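Local atomic coordinates of HAD superfamily hydrolase (Brucella suis biovar 1, PDB entry 6NQ4), a protein that probably acts as a phosphatase of the haloacid dehalogenase-like hydrolase superfamily. Residues Val43-Ser53 against Ala86-Pro94; Leu242-Val252 against Val262-Asp273. All blocks are in the same frame, centred on the assembly; numbering follows the deposited sequence.

Interaction 1 (Val43-Ser53 against Ala86-Pro94); sequences VWGVVHNGETS and AQMSLLGVP. With NA (sodium ion), chain H; PO4 (phosphate ion), chain G.
The loop after strand 38-41, which probably corresponds to the squiggle and flap of HAD enzymes, packs His48 and Ser53 against Leu91, just past the C-terminal end of helix 81-90. Leu91 CD1 stands over one face of the His48 imidazole, a CH-pi contact 3.6 Å from the ring centroid and 13° off the ring normal. Met88 CG meets the same ring at its edge, 3.8 Å from His48 CD2. Gly50 N donates in the ring plane to His48 ND1 (2.9 Å), while water 1 joins His48 NE2 to Gln87 OE1. With CG between the backbone N and the carbonyl carbon (chi1 71°), the imidazole is swung toward the helix, and its CE1 lies over a face of the Trp44 indole, offset toward the rim. Gln87, extended, brings OE1 to 3.4 Å from Trp44 CZ2, its amide turned 66° from the indole plane; this oxygen also accepts from Arg79, and water 2 links Gln87 NE2 to Gly50 O. Leu91 CD2 lies 3.3 Å from Glu51 O. Next to it, Ser53 OG donates directly to Leu91 O (2.7 Å), and water 3 ties that carbonyl to Ser53 N, just before Gly92 closes the helix in a Schellman motif. Val93 CG2 touches both Ser53 CB and Val47 CG1. Asn49 OD1 accepts from Glu51 N, an Asx turn, and from Thr52 N in the wider Asx motif, the two donors lying on opposite faces of its plane. Farther from the helix, Trp44 O coordinates sodium at 2.4 Å. Trp44 N donates to phosphate O2. Because ND1 accepts from Gly50 N, His48 probably carries no proton there; the in-plane N-H, the water at NE2 and the methyl over its face together fix the ring.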
# COMPACT_ATOMS: atom_id res chain seq x y z
N VAL A 43 4.46 -4.40 3.61
CA VAL A 43 5.21 -3.75 4.70
C VAL A 43 4.41 -3.72 6.01
O VAL A 43 4.74 -4.45 6.96
CB VAL A 43 5.72 -2.35 4.29
CG1 VAL A 43 6.42 -1.66 5.47
CG2 VAL A 43 6.70 -2.46 3.08
N TRP A 44 3.35 -2.91 6.10
CA TRP A 44 2.61 -2.82 7.36
C TRP A 44 1.94 -4.15 7.70
O TRP A 44 1.25 -4.76 6.88
CB TRP A 44 1.56 -1.72 7.29
CG TRP A 44 2.06 -0.40 7.78
CD1 TRP A 44 1.86 0.15 9.01
CD2 TRP A 44 2.87 0.51 7.06
NE1 TRP A 44 2.46 1.37 9.09
CE2 TRP A 44 3.09 1.63 7.90
CE3 TRP A 44 3.41 0.52 5.77
CZ2 TRP A 44 3.84 2.74 7.51
CZ3 TRP A 44 4.16 1.62 5.37
CH2 TRP A 44 4.37 2.72 6.24
N GLY A 45 2.15 -4.60 8.93
CA GLY A 45 1.60 -5.84 9.39
C GLY A 45 2.45 -7.05 9.10
O GLY A 45 2.11 -8.15 9.56
N VAL A 46 3.52 -6.88 8.32
CA VAL A 46 4.35 -8.01 7.91
C VAL A 46 5.80 -7.73 8.29
O VAL A 46 6.45 -8.57 8.91
CB VAL A 46 4.19 -8.29 6.40
CG1 VAL A 46 5.22 -9.33 5.94
CG2 VAL A 46 2.76 -8.76 6.10
N VAL A 47 6.31 -6.54 7.93
CA VAL A 47 7.66 -6.12 8.29
C VAL A 47 7.67 -5.27 9.56
O VAL A 47 8.59 -5.37 10.39
CB VAL A 47 8.30 -5.37 7.10
CG1 VAL A 47 9.64 -4.73 7.51
CG2 VAL A 47 8.46 -6.30 5.91
N HIS A 48 6.68 -4.40 9.72
CA HIS A 48 6.57 -3.56 10.91
C HIS A 48 5.12 -3.13 11.08
O HIS A 48 4.29 -3.37 10.20
CB HIS A 48 7.55 -2.36 10.89
CG HIS A 48 7.23 -1.28 9.90
ND1 HIS A 48 6.17 -0.42 10.05
CD2 HIS A 48 7.89 -0.87 8.78
CE1 HIS A 48 6.17 0.46 9.06
NE2 HIS A 48 7.20 0.21 8.28
N ASN A 49 4.82 -2.52 12.23
CA ASN A 49 3.46 -2.05 12.51
C ASN A 49 3.39 -0.54 12.74
O ASN A 49 2.45 -0.04 13.37
CB ASN A 49 2.84 -2.79 13.69
CG ASN A 49 3.58 -2.53 14.99
OD1 ASN A 49 4.42 -1.63 15.08
ND2 ASN A 49 3.25 -3.30 16.02
N GLY A 50 4.37 0.19 12.22
CA GLY A 50 4.41 1.63 12.42
C GLY A 50 5.06 2.07 13.70
O GLY A 50 5.42 3.25 13.83
N GLU A 51 5.20 1.16 14.68
CA GLU A 51 5.86 1.49 15.95
C GLU A 51 7.03 0.57 16.30
O GLU A 51 7.99 1.04 16.93
CB GLU A 51 4.83 1.55 17.08
CG GLU A 51 3.84 2.71 16.84
CD GLU A 51 2.91 3.01 18.00
OE1 GLU A 51 2.78 2.19 18.94
OE2 GLU A 51 2.29 4.10 17.95
N THR A 52 6.98 -0.71 15.90
CA THR A 52 8.13 -1.60 16.03
C THR A 52 8.23 -2.46 14.78
O THR A 52 7.24 -2.67 14.07
CB THR A 52 8.05 -2.53 17.26
OG1 THR A 52 6.86 -3.31 17.19
CG2 THR A 52 8.06 -1.73 18.55
N SER A 53 9.44 -2.94 14.50
CA SER A 53 9.64 -3.87 13.39
C SER A 53 9.74 -5.30 13.92
O SER A 53 9.92 -5.54 15.12
CB SER A 53 10.87 -3.53 12.56
OG SER A 53 12.05 -3.55 13.34
N ALA A 86 12.96 5.86 5.09
CA ALA A 86 13.45 6.52 6.30
C ALA A 86 12.71 6.02 7.54
O ALA A 86 13.32 5.76 8.58
CB ALA A 86 13.29 8.03 6.17
N GLN A 87 11.39 5.87 7.43
CA GLN A 87 10.63 5.38 8.56
C GLN A 87 11.04 3.95 8.93
O GLN A 87 11.20 3.64 10.12
CB GLN A 87 9.14 5.46 8.26
CG GLN A 87 8.32 4.84 9.36
CD GLN A 87 6.86 4.92 9.02
OE1 GLN A 87 6.48 4.79 7.85
NE2 GLN A 87 6.01 5.13 10.04
N MET A 88 11.24 3.09 7.93
CA MET A 88 11.71 1.73 8.20
C MET A 88 13.05 1.76 8.93
O MET A 88 13.27 0.97 9.86
CB MET A 88 11.85 0.94 6.90
CG MET A 88 10.52 0.48 6.32
SD MET A 88 10.75 -0.82 5.11
CE MET A 88 11.73 0.05 3.94
N SER A 89 13.97 2.63 8.50
CA SER A 89 15.27 2.73 9.17
C SER A 89 15.11 3.13 10.62
O SER A 89 15.75 2.56 11.51
CB SER A 89 16.17 3.71 8.42
OG SER A 89 16.50 3.17 7.15
N LEU A 90 14.25 4.13 10.89
CA LEU A 90 13.99 4.55 12.27
C LEU A 90 13.41 3.41 13.10
O LEU A 90 13.70 3.32 14.30
CB LEU A 90 13.06 5.77 12.27
CG LEU A 90 13.81 7.07 11.91
CD1 LEU A 90 12.84 8.06 11.29
CD2 LEU A 90 14.42 7.69 13.15
N LEU A 91 12.64 2.51 12.48
CA LEU A 91 12.06 1.35 13.16
C LEU A 91 13.00 0.16 13.22
O LEU A 91 12.61 -0.89 13.72
CB LEU A 91 10.74 0.96 12.47
CG LEU A 91 9.63 2.00 12.58
CD1 LEU A 91 8.41 1.63 11.75
CD2 LEU A 91 9.27 2.18 14.07
N GLY A 92 14.23 0.27 12.72
CA GLY A 92 15.21 -0.80 12.84
C GLY A 92 15.30 -1.77 11.68
O GLY A 92 15.98 -2.79 11.81
N VAL A 93 14.67 -1.48 10.55
CA VAL A 93 14.81 -2.33 9.36
C VAL A 93 16.12 -2.00 8.65
O VAL A 93 16.31 -0.88 8.17
CB VAL A 93 13.62 -2.14 8.41
CG1 VAL A 93 13.74 -3.10 7.21
CG2 VAL A 93 12.30 -2.30 9.16
N PRO A 94 17.04 -2.96 8.54
CA PRO A 94 18.31 -2.72 7.86
C PRO A 94 18.11 -2.70 6.35
O PRO A 94 17.24 -3.39 5.81
CB PRO A 94 19.17 -3.92 8.27
CG PRO A 94 18.18 -5.02 8.44
CD PRO A 94 16.93 -4.35 9.03
NA NA H . -0.55 -5.27 5.43
P PO4 G . 0.64 -2.06 3.41
O1 PO4 G . 0.17 -3.31 4.14
O2 PO4 G . 2.11 -1.79 3.70
O3 PO4 G . -0.24 -1.01 4.11
O4 PO4 G . 0.28 -2.13 1.94
O HOH W 1 7.88 2.56 6.65
O HOH W 2 7.03 5.56 12.66
O HOH W 3 11.52 -1.78 16.29
O HOH W 4 -2.16 -5.36 3.53
O HOH W 5 -1.78 -3.60 6.79

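Interaction 2 (Leu242-Val252 against Val262-Asp273); sequences LGIGDGVLTDV and VLYISGGVHAAD. With NA (sodium ion), chain H.
The His270 imidazole lies edge-on to Asp246 O: ND1 donates in the ring plane and in the carbonyl plane over 2.7 Å. Gly268 O lies over one face of this ring and the Tyr264 hydroxyl over the opposite one, both offset toward the rim. On the phenol ring of Tyr264, Ser266 N lies over one face, offset toward the rim, and Val248 CG2, 3.7 Å from Tyr264 CE1, and Val252 CG2 approach obliquely. The carboxylate of Asp273 faces the start of helix 248-258 and uses the syn lone pairs of both oxygens, OD2 for Val248 N (2.8 Å) and OD1 for Leu249 N (2.9 Å). Two nearly straight bonds thus fix its rotation and satisfy two amides of the first turn, where the helix dipole would probably favour a negative group. Asp246, its CG set between the backbone N and the carbonyl carbon (chi1 83°), sends OD1 to sodium at 2.4 Å. Its OD2 takes His270 N from above the carboxylate plane and also accepts from water 6. Gly247 N donates to the anti lone pair of Asp251 OD2, whose OD1 pairs with Lys215. The parallel strands are bonded from Leu263 N to Gly243 O (2.7 Å), Gly245 N to Leu263 O and Ile265 N to Gly245 O, while Ile244 and Leu263 lie side by side on one face of the sheet. This is a beta-alpha-beta crossover of a Rossmann-like HAD core, with the metal-binding acid just after the strand's C-terminal end, as in HAD motif IV.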
# COMPACT_ATOMS: atom_id res chain seq x y z
N LEU A 242 7.00 -14.18 -6.15
CA LEU A 242 6.10 -14.50 -5.05
C LEU A 242 5.59 -13.22 -4.38
O LEU A 242 6.40 -12.41 -3.91
CB LEU A 242 6.83 -15.35 -4.01
CG LEU A 242 6.00 -15.79 -2.79
CD1 LEU A 242 4.84 -16.71 -3.20
CD2 LEU A 242 6.92 -16.44 -1.76
N GLY A 243 4.27 -13.07 -4.30
CA GLY A 243 3.68 -11.99 -3.50
C GLY A 243 3.45 -12.46 -2.08
O GLY A 243 3.03 -13.59 -1.84
N ILE A 244 3.74 -11.58 -1.11
CA ILE A 244 3.53 -11.87 0.31
C ILE A 244 2.72 -10.74 0.93
O ILE A 244 3.08 -9.57 0.78
CB ILE A 244 4.87 -12.00 1.06
CG1 ILE A 244 5.79 -13.03 0.39
CG2 ILE A 244 4.63 -12.32 2.54
CD1 ILE A 244 7.15 -13.12 1.02
N GLY A 245 1.67 -11.07 1.68
CA GLY A 245 0.95 -10.01 2.39
C GLY A 245 -0.12 -10.56 3.30
O GLY A 245 -0.44 -11.76 3.27
N ASP A 246 -0.67 -9.66 4.12
CA ASP A 246 -1.73 -10.02 5.06
C ASP A 246 -3.09 -9.43 4.70
O ASP A 246 -4.04 -9.61 5.46
CB ASP A 246 -1.35 -9.75 6.52
CG ASP A 246 -1.58 -8.30 6.96
OD1 ASP A 246 -1.48 -7.38 6.13
OD2 ASP A 246 -1.83 -8.06 8.16
N GLY A 247 -3.21 -8.73 3.57
CA GLY A 247 -4.49 -8.20 3.14
C GLY A 247 -5.10 -9.03 2.03
O GLY A 247 -4.51 -9.19 0.97
N VAL A 248 -6.30 -9.55 2.28
CA VAL A 248 -6.94 -10.36 1.25
C VAL A 248 -7.33 -9.50 0.05
O VAL A 248 -7.08 -9.86 -1.11
CB VAL A 248 -8.14 -11.14 1.82
CG1 VAL A 248 -8.89 -11.88 0.70
CG2 VAL A 248 -7.69 -12.12 2.91
N LEU A 249 -7.93 -8.34 0.30
CA LEU A 249 -8.42 -7.49 -0.78
C LEU A 249 -7.36 -6.57 -1.37
O LEU A 249 -7.65 -5.86 -2.34
CB LEU A 249 -9.62 -6.65 -0.32
CG LEU A 249 -10.90 -7.40 0.04
CD1 LEU A 249 -12.08 -6.46 0.02
CD2 LEU A 249 -11.12 -8.56 -0.90
N THR A 250 -6.14 -6.56 -0.81
CA THR A 250 -5.03 -5.80 -1.37
C THR A 250 -3.95 -6.76 -1.86
O THR A 250 -3.80 -6.93 -3.07
CB THR A 250 -4.46 -4.79 -0.36
OG1 THR A 250 -4.18 -5.46 0.88
CG2 THR A 250 -5.45 -3.65 -0.09
N ASP A 251 -3.22 -7.41 -0.95
CA ASP A 251 -2.07 -8.24 -1.34
C ASP A 251 -2.49 -9.51 -2.07
O ASP A 251 -1.87 -9.88 -3.08
CB ASP A 251 -1.30 -8.65 -0.09
CG ASP A 251 -0.87 -7.46 0.73
OD1 ASP A 251 -0.03 -6.70 0.22
OD2 ASP A 251 -1.38 -7.28 1.85
N VAL A 252 -3.50 -10.22 -1.56
CA VAL A 252 -3.87 -11.49 -2.19
C VAL A 252 -4.55 -11.25 -3.53
O VAL A 252 -4.15 -11.80 -4.56
CB VAL A 252 -4.74 -12.35 -1.25
CG1 VAL A 252 -5.17 -13.64 -1.96
CG2 VAL A 252 -3.99 -12.65 0.05
N VAL A 262 0.93 -16.38 -4.35
CA VAL A 262 0.85 -15.56 -3.16
C VAL A 262 1.06 -16.40 -1.92
O VAL A 262 0.65 -17.56 -1.83
CB VAL A 262 -0.40 -14.65 -3.09
CG1 VAL A 262 -1.62 -15.43 -2.68
CG2 VAL A 262 -0.17 -13.48 -2.12
N LEU A 263 1.77 -15.80 -0.98
CA LEU A 263 1.95 -16.32 0.37
C LEU A 263 1.16 -15.40 1.30
O LEU A 263 1.50 -14.21 1.44
CB LEU A 263 3.42 -16.34 0.76
CG LEU A 263 3.73 -16.64 2.23
CD1 LEU A 263 3.23 -18.01 2.61
CD2 LEU A 263 5.21 -16.53 2.50
N TYR A 264 0.12 -15.94 1.93
CA TYR A 264 -0.75 -15.18 2.82
C TYR A 264 -0.23 -15.28 4.25
O TYR A 264 0.06 -16.38 4.74
CB TYR A 264 -2.17 -15.74 2.73
CG TYR A 264 -3.23 -15.11 3.61
CD1 TYR A 264 -3.46 -13.74 3.60
CD2 TYR A 264 -4.06 -15.90 4.41
CE1 TYR A 264 -4.45 -13.17 4.39
CE2 TYR A 264 -5.05 -15.35 5.18
CZ TYR A 264 -5.25 -13.99 5.17
OH TYR A 264 -6.26 -13.45 5.96
N ILE A 265 -0.10 -14.14 4.92
CA ILE A 265 0.33 -14.09 6.31
C ILE A 265 -0.94 -14.14 7.16
O ILE A 265 -1.58 -13.12 7.42
CB ILE A 265 1.18 -12.85 6.59
CG1 ILE A 265 2.38 -12.82 5.63
CG2 ILE A 265 1.68 -12.85 8.05
CD1 ILE A 265 3.25 -14.08 5.68
N SER A 266 -1.29 -15.35 7.59
CA SER A 266 -2.61 -15.61 8.15
C SER A 266 -2.79 -15.05 9.56
O SER A 266 -3.93 -14.81 9.97
CB SER A 266 -2.90 -17.11 8.13
OG SER A 266 -1.94 -17.83 8.88
N GLY A 267 -1.70 -14.85 10.30
CA GLY A 267 -1.74 -14.27 11.62
C GLY A 267 -1.67 -12.76 11.67
O GLY A 267 -1.64 -12.18 12.77
N GLY A 268 -1.66 -12.09 10.52
CA GLY A 268 -1.64 -10.65 10.51
C GLY A 268 -2.94 -10.04 11.00
O GLY A 268 -3.96 -10.71 11.18
N VAL A 269 -2.90 -8.72 11.21
CA VAL A 269 -4.10 -7.98 11.59
C VAL A 269 -5.11 -7.98 10.45
O VAL A 269 -6.33 -7.93 10.69
CB VAL A 269 -3.73 -6.55 12.03
CG1 VAL A 269 -4.98 -5.73 12.32
CG2 VAL A 269 -2.80 -6.59 13.23
N HIS A 270 -4.65 -8.03 9.21
CA HIS A 270 -5.53 -7.86 8.06
C HIS A 270 -6.23 -6.51 8.09
O HIS A 270 -7.41 -6.40 7.73
CB HIS A 270 -6.54 -9.01 7.91
CG HIS A 270 -5.99 -10.35 8.26
ND1 HIS A 270 -4.92 -10.91 7.60
CD2 HIS A 270 -6.38 -11.25 9.19
CE1 HIS A 270 -4.66 -12.10 8.12
NE2 HIS A 270 -5.54 -12.33 9.08
N ALA A 271 -5.49 -5.46 8.52
CA ALA A 271 -6.09 -4.14 8.69
C ALA A 271 -6.73 -3.64 7.40
O ALA A 271 -7.77 -2.98 7.44
CB ALA A 271 -5.04 -3.15 9.21
N ALA A 272 -6.11 -3.92 6.25
CA ALA A 272 -6.67 -3.45 4.99
C ALA A 272 -8.02 -4.08 4.66
O ALA A 272 -8.74 -3.54 3.81
CB ALA A 272 -5.69 -3.72 3.84
N ASP A 273 -8.38 -5.18 5.32
CA ASP A 273 -9.64 -5.89 5.08
C ASP A 273 -10.76 -5.45 6.01
O ASP A 273 -11.87 -5.99 5.91
CB ASP A 273 -9.43 -7.40 5.25
CG ASP A 273 -8.55 -8.01 4.17
OD1 ASP A 273 -8.59 -7.53 3.01
OD2 ASP A 273 -7.84 -8.98 4.49
NA NA H . -0.55 -5.27 5.43
O HOH W 6 -2.45 -5.57 8.72
O HOH W 7 -3.94 -5.80 5.66
O HOH W 4 -2.16 -5.36 3.53
O HOH W 5 -1.78 -3.60 6.79

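In the fold
Interaction 1 closes before interaction 2 opens along the chain, and their centres lie about 17 Å apart. Both are built round the six-stranded parallel sheet: the loop 43-53 follows strand 38-41, whose neighbour on one side is strand 241-245 of interaction 2 and on the other strand 70-75, which leads toward helix 81-90. They meet at the sodium ion, bound by Trp44 of one and Asp246 of the other, with Asp42, waters 4 and 5 and an oxygen of a phosphate, probably from the crystallisation liquor, completing the site. Val46 CG2 also packs on Ile265 CG1. Two sequence-distant pieces thus build one metal site at the C-terminal ends of the strands, consistent with a HAD phosphatase.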